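Local coordinates for probable M18-family aminopeptidase 1 (Thermotoga maritima, PDB 2GLF), which probably acts as a metal-dependent aminopeptidase of the M18 family, cleaving residues from the N-terminal ends of peptides, at residues D80-K83 with R84-L88; Y125-S129 with I130-I134; T203-L206 with K207-E211; E310-L313 with D314-E318; D337-L341 with H342-K346. One frame throughout, in Å; residues are numbered along the deposited sequence.

All five contacts are local, each joining two consecutive segments, so they follow one another in series without nesting or crossing. Interaction 1 turns the chain between strands 73-77 and 87-92 of the mixed sheet. Interaction 2 leads out of the long loop after strand 111-119 into strand 132-139 of the six-stranded antiparallel sheet. Interactions 3 and 4 are turns of helices 200-213 and 310-318, and interaction 5 bends the loop from strand 321-329 to strand 351-354. Interactions 1 and 4 touch, Lys83 and Leu86 packing on Val312 and Val316; the others stand apart. Interactions 2, 3 and 5 reach the second subunit, and interactions 4 and 5 the third.

Interaction 1 of 5, residues D80-K83 with R84-L88; sequences DDLK and RGLNL
Asp80 meets Arg84 obliquely, its carboxylate plane turned 37° from the guanidinium plane. The nearest approach is to the aliphatic part of the arginine, Asp80 OD2 lying 3.3 Å from Arg84 CD, while the ion pair from Asp80 OD2 to Arg84 NE is long at 4.0 Å. Arg84 CG lies beside the backbone N (chi1 -51°), which carries CD back to the Asp80 carboxylate. Between these two residues the chain makes a short 3-10 turn: Arg84 N donates to Asp81 O at 2.8 Å and Gly85 N to Leu82 O at 2.7 Å. The turn begins with an Asx turn, in which Asp81 OD2 accepts from Lys83 N at 3.1 Å from above the carboxylate plane. Gly85 has a positive phi of 78°, which favours glycine, and there the chain leaves the turn for strand 87-92 of the mixed sheet. On the buried side Leu82 and Leu86 converge through single methyls, Leu82 CD2 lying 4.2 Å from Leu86 CD1. Leu82 also packs on Ile300 and Leu301 of helix 292-303, and Leu86 on Phe76 of strand 73-77. Lys83 NZ reaches back to Asp81 OD1 in a long salt bridge of 3.7 Å.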
# COMPACT_ATOMS: atom_id res chain seq x y z
N ASP A 80 -66.89 -12.50 -11.31
CA ASP A 80 -67.20 -13.09 -12.60
C ASP A 80 -66.47 -14.42 -12.71
O ASP A 80 -65.96 -14.95 -11.71
CB ASP A 80 -66.77 -12.17 -13.73
CG ASP A 80 -67.51 -12.45 -15.03
OD1 ASP A 80 -67.74 -13.64 -15.35
OD2 ASP A 80 -67.87 -11.48 -15.74
N ASP A 81 -66.43 -14.98 -13.91
CA ASP A 81 -65.74 -16.24 -14.14
C ASP A 81 -64.23 -15.94 -14.06
O ASP A 81 -63.74 -15.06 -14.76
CB ASP A 81 -66.12 -16.76 -15.53
CG ASP A 81 -65.42 -18.04 -15.89
OD1 ASP A 81 -65.61 -18.50 -17.03
OD2 ASP A 81 -64.69 -18.60 -15.04
N LEU A 82 -63.50 -16.64 -13.19
CA LEU A 82 -62.06 -16.40 -13.07
C LEU A 82 -61.34 -16.51 -14.39
O LEU A 82 -60.23 -15.99 -14.54
CB LEU A 82 -61.40 -17.35 -12.08
CG LEU A 82 -61.47 -17.03 -10.59
CD1 LEU A 82 -60.28 -17.72 -9.91
CD2 LEU A 82 -61.42 -15.52 -10.35
N LYS A 83 -61.94 -17.21 -15.35
CA LYS A 83 -61.31 -17.36 -16.65
C LYS A 83 -61.09 -16.01 -17.31
O LYS A 83 -60.23 -15.87 -18.18
CB LYS A 83 -62.15 -18.27 -17.56
CG LYS A 83 -61.93 -19.76 -17.33
CD LYS A 83 -62.34 -20.56 -18.56
CE LYS A 83 -63.83 -20.79 -18.64
NZ LYS A 83 -64.27 -21.87 -17.72
N ARG A 84 -61.86 -15.01 -16.89
CA ARG A 84 -61.71 -13.68 -17.46
C ARG A 84 -60.52 -12.97 -16.81
O ARG A 84 -60.21 -11.83 -17.15
CB ARG A 84 -62.98 -12.86 -17.23
CG ARG A 84 -64.23 -13.57 -17.67
CD ARG A 84 -65.41 -12.63 -17.70
NE ARG A 84 -65.26 -11.59 -18.72
CZ ARG A 84 -65.08 -11.84 -20.01
NH1 ARG A 84 -65.04 -13.09 -20.45
NH2 ARG A 84 -64.97 -10.84 -20.87
N GLY A 85 -59.85 -13.67 -15.89
CA GLY A 85 -58.71 -13.11 -15.20
C GLY A 85 -59.14 -12.15 -14.11
O GLY A 85 -60.34 -11.89 -13.95
N LEU A 86 -58.19 -11.62 -13.36
CA LEU A 86 -58.53 -10.66 -12.32
C LEU A 86 -57.47 -9.59 -12.19
O LEU A 86 -56.37 -9.72 -12.73
CB LEU A 86 -58.76 -11.36 -10.97
CG LEU A 86 -57.81 -12.41 -10.36
CD1 LEU A 86 -58.43 -12.92 -9.06
CD2 LEU A 86 -57.60 -13.57 -11.33
N ASN A 87 -57.81 -8.51 -11.50
CA ASN A 87 -56.89 -7.40 -11.27
C ASN A 87 -56.36 -7.51 -9.85
O ASN A 87 -57.03 -7.15 -8.89
CB ASN A 87 -57.60 -6.07 -11.47
CG ASN A 87 -57.70 -5.67 -12.93
OD1 ASN A 87 -57.34 -6.45 -13.83
ND2 ASN A 87 -58.19 -4.46 -13.19
N LEU A 88 -55.14 -8.02 -9.73
CA LEU A 88 -54.51 -8.18 -8.44
C LEU A 88 -53.40 -7.18 -8.20
O LEU A 88 -52.62 -6.87 -9.10
CB LEU A 88 -53.90 -9.57 -8.31
CG LEU A 88 -54.78 -10.80 -8.40
CD1 LEU A 88 -53.89 -12.03 -8.31
CD2 LEU A 88 -55.81 -10.78 -7.27

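Interaction 2 of 5, residues Y125-S129 with I130-I134; sequences YHWLS and IPLEI
One water is gripped by both Trp127 and Ile130: it donates to Trp127 O at 2.8 Å and accepts from Ile130 N at 3.2 Å. It thus spans the bend where the chain turns through Ser129, whose positive phi of 51° marks a sharp change of course. Beyond the bend the chain enters strand 132-139, near one edge of the six-stranded antiparallel sheet. The apolar part of the contact is made by Trp127 and Leu132, the indole's six-membered ring offering CE3 to Leu132 CD1 at 4.1 Å. The indole goes on to pack against Leu98 and Pro229, while Leu132 covers Val227. Ile130 packs on Phe231 of the second subunit. An alanine here would keep the backbone N-H for the water but is likely to open a gap beside Phe231 of that subunit. Ser129 OG is held by Asp163 N of its own chain. With no direct hydrogen bond between the two segments, the polar link across this buried bend runs through water, and apolar packing supplies the rest.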
# COMPACT_ATOMS: atom_id res chain seq x y z
N TYR A 125 -26.10 -0.01 12.10
CA TYR A 125 -25.74 1.04 13.04
C TYR A 125 -27.00 1.81 13.43
O TYR A 125 -27.00 2.57 14.39
CB TYR A 125 -24.68 1.99 12.46
CG TYR A 125 -25.02 2.63 11.14
CD1 TYR A 125 -24.52 2.12 9.95
CD2 TYR A 125 -25.82 3.77 11.09
CE1 TYR A 125 -24.81 2.74 8.73
CE2 TYR A 125 -26.12 4.39 9.87
CZ TYR A 125 -25.60 3.87 8.70
OH TYR A 125 -25.86 4.49 7.50
N HIS A 126 -28.09 1.59 12.68
CA HIS A 126 -29.37 2.24 12.97
C HIS A 126 -29.95 1.73 14.29
O HIS A 126 -30.57 2.48 15.04
CB HIS A 126 -30.41 1.93 11.89
CG HIS A 126 -30.23 2.67 10.61
ND1 HIS A 126 -29.90 4.01 10.56
CD2 HIS A 126 -30.41 2.28 9.32
CE1 HIS A 126 -29.88 4.41 9.29
NE2 HIS A 126 -30.18 3.38 8.53
N TRP A 127 -29.74 0.44 14.55
CA TRP A 127 -30.28 -0.24 15.72
C TRP A 127 -29.57 -0.09 17.05
O TRP A 127 -29.92 -0.75 18.03
CB TRP A 127 -30.46 -1.73 15.38
CG TRP A 127 -31.31 -1.90 14.16
CD1 TRP A 127 -30.97 -1.61 12.86
CD2 TRP A 127 -32.70 -2.26 14.13
NE1 TRP A 127 -32.06 -1.74 12.04
CE2 TRP A 127 -33.14 -2.14 12.79
CE3 TRP A 127 -33.62 -2.66 15.11
CZ2 TRP A 127 -34.45 -2.41 12.41
CZ3 TRP A 127 -34.93 -2.92 14.72
CH2 TRP A 127 -35.33 -2.80 13.39
N LEU A 128 -28.58 0.79 17.11
CA LEU A 128 -27.86 1.01 18.37
C LEU A 128 -28.39 2.26 19.09
O LEU A 128 -28.68 3.28 18.45
CB LEU A 128 -26.37 1.13 18.09
CG LEU A 128 -25.74 -0.16 17.56
CD1 LEU A 128 -24.37 0.12 16.99
CD2 LEU A 128 -25.66 -1.19 18.67
N SER A 129 -28.53 2.15 20.41
CA SER A 129 -29.03 3.23 21.26
C SER A 129 -30.35 3.81 20.75
O SER A 129 -30.48 5.01 20.50
CB SER A 129 -27.99 4.35 21.39
OG SER A 129 -26.86 3.91 22.13
N ILE A 130 -31.33 2.92 20.62
CA ILE A 130 -32.66 3.27 20.14
C ILE A 130 -33.65 2.37 20.89
O ILE A 130 -33.41 1.17 21.01
CB ILE A 130 -32.71 3.06 18.60
CG1 ILE A 130 -32.46 4.40 17.91
CG2 ILE A 130 -34.02 2.43 18.15
CD1 ILE A 130 -32.25 4.31 16.41
N PRO A 131 -34.74 2.94 21.42
CA PRO A 131 -35.72 2.12 22.14
C PRO A 131 -36.35 1.05 21.25
O PRO A 131 -36.76 1.33 20.13
CB PRO A 131 -36.74 3.15 22.65
CG PRO A 131 -36.67 4.23 21.63
CD PRO A 131 -35.18 4.35 21.37
N LEU A 132 -36.41 -0.18 21.76
CA LEU A 132 -36.98 -1.29 21.00
C LEU A 132 -38.18 -1.92 21.69
O LEU A 132 -38.35 -1.80 22.90
CB LEU A 132 -35.94 -2.41 20.78
CG LEU A 132 -34.63 -2.29 19.99
CD1 LEU A 132 -34.80 -1.36 18.80
CD2 LEU A 132 -33.55 -1.80 20.91
N GLU A 133 -38.99 -2.62 20.90
CA GLU A 133 -40.17 -3.34 21.37
C GLU A 133 -40.01 -4.82 21.00
O GLU A 133 -39.50 -5.15 19.93
CB GLU A 133 -41.43 -2.82 20.68
CG GLU A 133 -41.85 -1.42 21.05
CD GLU A 133 -43.12 -1.01 20.32
OE1 GLU A 133 -44.11 -1.77 20.38
OE2 GLU A 133 -43.14 0.08 19.70
N ILE A 134 -40.44 -5.71 21.89
CA ILE A 134 -40.37 -7.14 21.61
C ILE A 134 -41.76 -7.58 21.13
O ILE A 134 -42.76 -7.16 21.69
CB ILE A 134 -40.01 -7.96 22.86
CG1 ILE A 134 -38.51 -7.87 23.13
CG2 ILE A 134 -40.38 -9.40 22.68
CD1 ILE A 134 -38.11 -8.59 24.40
O HOH W 1 -30.96 -0.25 20.63

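Interaction 3 of 5, residues T203-L206 with K207-E211; sequences TNVL and KILNE
Leu209 packs back on Val205, one turn earlier in helix 200-213, a plain i to i+4 pairing on an alpha-helix beside the antiparallel sheet. Starting from the backbone, Leu209 CB lies 3.4 Å from Val205 O and close to Leu206 O as well. CG comes next and stays against the same Val205 carbonyl. At the tip CD1 touches Val205 CG1 at 3.8 Å, the two side chains lying side by side and pointing the same way. The leucine leans towards the N-terminal turn because its CG stands beside the backbone N (chi1 -79°). This face of the helix is covered: Leu209 packs on Phe220 and on Met238 of the second subunit, and Val205 and Leu206 rest on Leu105 of strand 97-108. A second pairing joins Asn204 and Ile208, with Asn204 ND2 3.7 Å from Ile208 CD1; both side chains pack on Asp239 of the second subunit. The backbone beneath is regular, with Leu209 N donating to Val205 O at 2.8 Å and Ile208 N to Asn204 O at 2.9 Å, the latter bond with an N-H...O angle of 163°. Thr203 turns its hydroxyl back to Glu199 O, and Asn210 ND2 bonds to Ile215 O. Ile208 CG1 runs alongside the Asn204 carbonyl, 3.3 Å from Asn204 O.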
# COMPACT_ATOMS: atom_id res chain seq x y z
N THR A 203 -31.02 -15.85 35.60
CA THR A 203 -31.98 -16.56 36.44
C THR A 203 -33.13 -15.64 36.85
O THR A 203 -34.30 -16.03 36.83
CB THR A 203 -31.31 -17.11 37.72
OG1 THR A 203 -30.29 -18.05 37.35
CG2 THR A 203 -32.33 -17.80 38.62
N ASN A 204 -32.79 -14.41 37.23
CA ASN A 204 -33.81 -13.46 37.65
C ASN A 204 -34.75 -13.19 36.48
O ASN A 204 -35.97 -13.24 36.63
CB ASN A 204 -33.17 -12.15 38.11
CG ASN A 204 -34.17 -11.24 38.77
OD1 ASN A 204 -34.72 -11.58 39.82
ND2 ASN A 204 -34.44 -10.09 38.17
N VAL A 205 -34.18 -12.90 35.31
CA VAL A 205 -34.98 -12.65 34.12
C VAL A 205 -35.87 -13.87 33.85
O VAL A 205 -37.07 -13.72 33.61
CB VAL A 205 -34.08 -12.40 32.91
CG1 VAL A 205 -34.89 -12.46 31.61
CG2 VAL A 205 -33.42 -11.06 33.05
N LEU A 206 -35.28 -15.06 33.92
CA LEU A 206 -36.03 -16.29 33.68
C LEU A 206 -37.19 -16.44 34.65
O LEU A 206 -38.24 -16.96 34.28
CB LEU A 206 -35.12 -17.50 33.79
CG LEU A 206 -34.32 -17.84 32.54
CD1 LEU A 206 -33.43 -19.03 32.82
CD2 LEU A 206 -35.27 -18.13 31.38
N LYS A 207 -36.98 -16.00 35.88
CA LYS A 207 -38.01 -16.07 36.91
C LYS A 207 -39.13 -15.09 36.58
O LYS A 207 -40.31 -15.43 36.66
CB LYS A 207 -37.40 -15.75 38.27
CG LYS A 207 -38.38 -15.72 39.42
CD LYS A 207 -37.68 -16.11 40.71
CE LYS A 207 -38.40 -15.54 41.90
NZ LYS A 207 -38.36 -14.06 41.85
N ILE A 208 -38.76 -13.88 36.19
CA ILE A 208 -39.75 -12.88 35.83
C ILE A 208 -40.56 -13.46 34.68
O ILE A 208 -41.79 -13.44 34.70
CB ILE A 208 -39.06 -11.57 35.37
CG1 ILE A 208 -38.35 -10.93 36.55
CG2 ILE A 208 -40.09 -10.61 34.77
CD1 ILE A 208 -37.55 -9.71 36.18
N LEU A 209 -39.87 -14.00 33.68
CA LEU A 209 -40.51 -14.58 32.51
C LEU A 209 -41.46 -15.73 32.82
O LEU A 209 -42.51 -15.87 32.18
CB LEU A 209 -39.45 -15.07 31.53
CG LEU A 209 -38.81 -13.99 30.66
CD1 LEU A 209 -37.61 -14.57 29.93
CD2 LEU A 209 -39.85 -13.45 29.69
N ASN A 210 -41.10 -16.56 33.79
CA ASN A 210 -41.92 -17.69 34.16
C ASN A 210 -43.16 -17.28 34.96
O ASN A 210 -44.23 -17.87 34.81
CB ASN A 210 -41.09 -18.70 34.94
CG ASN A 210 -41.92 -19.86 35.44
OD1 ASN A 210 -42.23 -19.94 36.63
ND2 ASN A 210 -42.31 -20.74 34.53
N GLU A 211 -43.01 -16.27 35.81
CA GLU A 211 -44.13 -15.78 36.61
C GLU A 211 -45.06 -14.91 35.77
O GLU A 211 -46.20 -14.63 36.16
CB GLU A 211 -43.61 -14.97 37.80
CG GLU A 211 -42.49 -15.67 38.55
CD GLU A 211 -42.20 -15.02 39.90
OE1 GLU A 211 -42.26 -13.78 39.98
OE2 GLU A 211 -41.91 -15.76 40.86

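Interaction 4 of 5, residues E310-L313 with D314-E318; sequences EFVL and DEVLE
Leu313 pushes its CD2 methyl into the notch between Val316 and Leu317, three and four residues further along helix 310-318. One wall of the notch is Val316 CB, 4.1 Å from Leu313 CD2, and the other is Leu317 CG, 4.0 Å from the same methyl. The valine has CG2 beside its backbone N and CG1 anti to it (chi1 179°), which turns CG2 back over the preceding turn. There CG2 faces Val312 CG1 at 4.3 Å, a looser touch of two methyls. The hydrogen bonds of the helix hold these side chains at their spacing: Val316 N donates to Val312 O at 3.1 Å, with a nearly straight N-H...O angle of 174°, and Leu317 N donates to Leu313 O. The resulting apolar ridge fits against helix 292-303, where Leu313 and Val316 meet Leu301 and Leu317 meets Tyr293. Val312 and Val316 also receive Lys83 and Leu86 from the loop before strand 87-92.

Phe311 and Asp314 cross at about a right angle, ring and carboxylate planes 83° apart, with Phe311 CD1 3.9 Å from Asp314 OD2. That carboxylate belongs chiefly to the subunit interface, since Asp314 OD1 makes salt bridges to Arg298 and Arg291 of the third subunit. Glu310 OE2 lies 5.5 Å from Asp314 OD1 and pairs with the same Arg291. The arginines probably offset the repulsion between these two buried acids and favour their ionised forms; the acids thus mainly serve the interface with the third subunit, while Glu310 OE1 also holds Arg298 of its own chain.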
# COMPACT_ATOMS: atom_id res chain seq x y z
N GLU A 310 -55.42 -27.05 -13.63
CA GLU A 310 -54.12 -26.55 -14.04
C GLU A 310 -54.21 -25.97 -15.45
O GLU A 310 -53.51 -25.02 -15.79
CB GLU A 310 -53.08 -27.66 -14.00
CG GLU A 310 -51.65 -27.17 -13.93
CD GLU A 310 -51.43 -26.18 -12.80
OE1 GLU A 310 -51.95 -26.41 -11.69
OE2 GLU A 310 -50.73 -25.16 -13.02
N PHE A 311 -55.10 -26.53 -16.27
CA PHE A 311 -55.30 -26.07 -17.64
C PHE A 311 -56.16 -24.81 -17.69
O PHE A 311 -55.97 -23.95 -18.56
CB PHE A 311 -55.97 -27.17 -18.47
CG PHE A 311 -56.42 -26.70 -19.83
CD1 PHE A 311 -55.51 -26.25 -20.77
CD2 PHE A 311 -57.77 -26.71 -20.16
CE1 PHE A 311 -55.93 -25.81 -22.02
CE2 PHE A 311 -58.20 -26.28 -21.40
CZ PHE A 311 -57.28 -25.83 -22.34
N VAL A 312 -57.11 -24.71 -16.77
CA VAL A 312 -57.99 -23.55 -16.70
C VAL A 312 -57.21 -22.38 -16.12
O VAL A 312 -57.44 -21.22 -16.47
CB VAL A 312 -59.20 -23.83 -15.80
CG1 VAL A 312 -60.17 -22.66 -15.88
CG2 VAL A 312 -59.86 -25.14 -16.22
N LEU A 313 -56.28 -22.69 -15.22
CA LEU A 313 -55.43 -21.69 -14.59
C LEU A 313 -54.64 -20.95 -15.67
O LEU A 313 -54.43 -19.74 -15.57
CB LEU A 313 -54.44 -22.35 -13.64
CG LEU A 313 -54.63 -22.08 -12.15
CD1 LEU A 313 -53.45 -22.69 -11.41
CD2 LEU A 313 -54.73 -20.58 -11.89
N ASP A 314 -54.20 -21.70 -16.68
CA ASP A 314 -53.44 -21.11 -17.77
C ASP A 314 -54.13 -19.84 -18.24
O ASP A 314 -53.53 -18.77 -18.24
CB ASP A 314 -53.33 -22.08 -18.94
CG ASP A 314 -52.33 -23.19 -18.68
OD1 ASP A 314 -51.31 -22.92 -18.02
OD2 ASP A 314 -52.56 -24.33 -19.16
N GLU A 315 -55.40 -19.97 -18.64
CA GLU A 315 -56.16 -18.82 -19.12
C GLU A 315 -56.28 -17.81 -17.99
O GLU A 315 -56.04 -16.62 -18.20
CB GLU A 315 -57.56 -19.23 -19.58
CG GLU A 315 -58.35 -18.09 -20.21
CD GLU A 315 -59.78 -18.46 -20.55
OE1 GLU A 315 -60.50 -17.62 -21.14
OE2 GLU A 315 -60.20 -19.60 -20.23
N VAL A 316 -56.66 -18.28 -16.81
CA VAL A 316 -56.81 -17.40 -15.66
C VAL A 316 -55.56 -16.53 -15.57
O VAL A 316 -55.65 -15.30 -15.66
CB VAL A 316 -56.99 -18.20 -14.34
CG1 VAL A 316 -57.11 -17.25 -13.16
CG2 VAL A 316 -58.23 -19.09 -14.42
N LEU A 317 -54.40 -17.16 -15.40
CA LEU A 317 -53.14 -16.42 -15.30
C LEU A 317 -52.80 -15.69 -16.60
O LEU A 317 -52.18 -14.63 -16.57
CB LEU A 317 -51.99 -17.36 -14.94
CG LEU A 317 -52.08 -18.03 -13.57
CD1 LEU A 317 -51.17 -19.26 -13.54
CD2 LEU A 317 -51.71 -17.03 -12.47
N GLU A 318 -53.22 -16.26 -17.73
CA GLU A 318 -52.99 -15.68 -19.06
C GLU A 318 -53.54 -14.25 -19.07
O GLU A 318 -52.92 -13.32 -19.59
CB GLU A 318 -53.70 -16.52 -20.11
CG GLU A 318 -52.84 -16.88 -21.30
CD GLU A 318 -52.32 -15.67 -22.02
OE1 GLU A 318 -51.54 -14.90 -21.40
OE2 GLU A 318 -52.68 -15.48 -23.20

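Interaction 5 of 5, residues D337-L341 with H342-K346; sequences DVHDL and HNAPK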
# COMPACT_ATOMS: atom_id res chain seq x y z
N ASP A 337 -26.76 12.63 -5.82
CA ASP A 337 -25.87 12.05 -6.83
C ASP A 337 -26.00 10.54 -6.99
O ASP A 337 -25.32 9.93 -7.82
CB ASP A 337 -24.41 12.39 -6.54
CG ASP A 337 -23.97 13.67 -7.22
OD1 ASP A 337 -22.75 13.95 -7.22
OD2 ASP A 337 -24.84 14.41 -7.74
N VAL A 338 -26.87 9.94 -6.20
CA VAL A 338 -27.06 8.49 -6.25
C VAL A 338 -28.15 8.12 -7.28
O VAL A 338 -28.36 6.94 -7.59
CB VAL A 338 -27.44 8.01 -4.83
CG1 VAL A 338 -28.95 7.80 -4.72
CG2 VAL A 338 -26.67 6.77 -4.49
N HIS A 339 -28.81 9.14 -7.81
CA HIS A 339 -29.90 8.99 -8.77
C HIS A 339 -29.66 9.68 -10.09
O HIS A 339 -28.73 10.48 -10.24
CB HIS A 339 -31.19 9.62 -8.22
CG HIS A 339 -31.96 8.74 -7.29
ND1 HIS A 339 -32.52 7.55 -7.69
CD2 HIS A 339 -32.31 8.91 -5.99
CE1 HIS A 339 -33.18 7.02 -6.67
NE2 HIS A 339 -33.07 7.82 -5.63
N ASP A 340 -30.52 9.35 -11.05
CA ASP A 340 -30.54 9.95 -12.37
C ASP A 340 -31.79 10.83 -12.21
O ASP A 340 -32.91 10.35 -12.38
CB ASP A 340 -30.78 8.90 -13.45
CG ASP A 340 -31.27 9.51 -14.77
OD1 ASP A 340 -31.24 10.75 -14.91
OD2 ASP A 340 -31.68 8.74 -15.67
N LEU A 341 -31.58 12.09 -11.85
CA LEU A 341 -32.67 13.03 -11.62
C LEU A 341 -33.78 13.00 -12.67
O LEU A 341 -34.95 13.19 -12.32
CB LEU A 341 -32.14 14.46 -11.47
CG LEU A 341 -31.42 14.87 -10.18
CD1 LEU A 341 -32.01 14.15 -8.98
CD2 LEU A 341 -29.95 14.55 -10.29
N HIS A 342 -33.45 12.75 -13.93
CA HIS A 342 -34.46 12.73 -14.97
C HIS A 342 -35.34 11.47 -14.96
O HIS A 342 -36.31 11.37 -15.71
CB HIS A 342 -33.81 12.91 -16.35
CG HIS A 342 -34.78 13.31 -17.42
ND1 HIS A 342 -35.58 14.43 -17.32
CD2 HIS A 342 -35.08 12.75 -18.62
CE1 HIS A 342 -36.33 14.54 -18.41
NE2 HIS A 342 -36.05 13.53 -19.21
N ASN A 343 -35.01 10.51 -14.10
CA ASN A 343 -35.79 9.27 -14.00
C ASN A 343 -35.93 8.84 -12.54
O ASN A 343 -36.06 7.65 -12.25
CB ASN A 343 -35.11 8.15 -14.80
CG ASN A 343 -35.35 8.27 -16.30
OD1 ASN A 343 -36.36 7.81 -16.82
ND2 ASN A 343 -34.41 8.91 -16.99
N ALA A 344 -35.91 9.82 -11.64
CA ALA A 344 -36.03 9.58 -10.20
C ALA A 344 -37.30 10.22 -9.64
O ALA A 344 -37.69 11.31 -10.04
CB ALA A 344 -34.82 10.14 -9.48
N PRO A 345 -37.96 9.54 -8.70
CA PRO A 345 -39.18 10.08 -8.11
C PRO A 345 -38.92 11.15 -7.06
O PRO A 345 -37.89 11.14 -6.38
CB PRO A 345 -39.84 8.85 -7.51
CG PRO A 345 -38.66 8.07 -7.03
CD PRO A 345 -37.70 8.17 -8.21
N LYS A 346 -39.87 12.08 -6.94
CA LYS A 346 -39.79 13.16 -5.96
C LYS A 346 -41.01 13.02 -5.05
O LYS A 346 -42.09 12.61 -5.50
CB LYS A 346 -39.85 14.53 -6.66
CG LYS A 346 -38.79 14.76 -7.72
CD LYS A 346 -37.42 14.98 -7.10
CE LYS A 346 -36.79 16.25 -7.66
NZ LYS A 346 -37.66 17.42 -7.36
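In the loop joining strand 321-329 to strand 351-354 of the mixed sheet, Asp340 closes a tight bend onto Asn343. Asn343 N donates to Asp340 O at 2.7 Å with an N-H...O angle of 163°, and the backbone angles of Leu341 and His342 make this a type I beta-turn. The Asp340 carboxylate accepts with both oxygens across the bend. It swings forward over the turn, a chi1 of 161° setting CG opposite the backbone N: OD1 takes His342 N at 3.1 Å, which completes an Asx turn, and OD2 takes Asn343 ND2 at 3.0 Å. Both donors approach from above the carboxylate plane, and the Asn343 amide is turned 57° from that plane. OD2 also makes a salt bridge with Lys101 of the third subunit, and Asn343 OD1 accepts from Asn103 N of the same subunit. With a leucine in place of Asp340, His342 N is likely to lose its acceptor and that lysine its charge mate, and the Asn343 amide would probably turn more freely. Just outside the turn, Ala344 CB sits over one face of the His339 imidazole in a CH-pi contact, 4.2 Å from the ring centroid. The same histidine packs on Ala329 of strand 321-329 and on Leu168 of the second subunit.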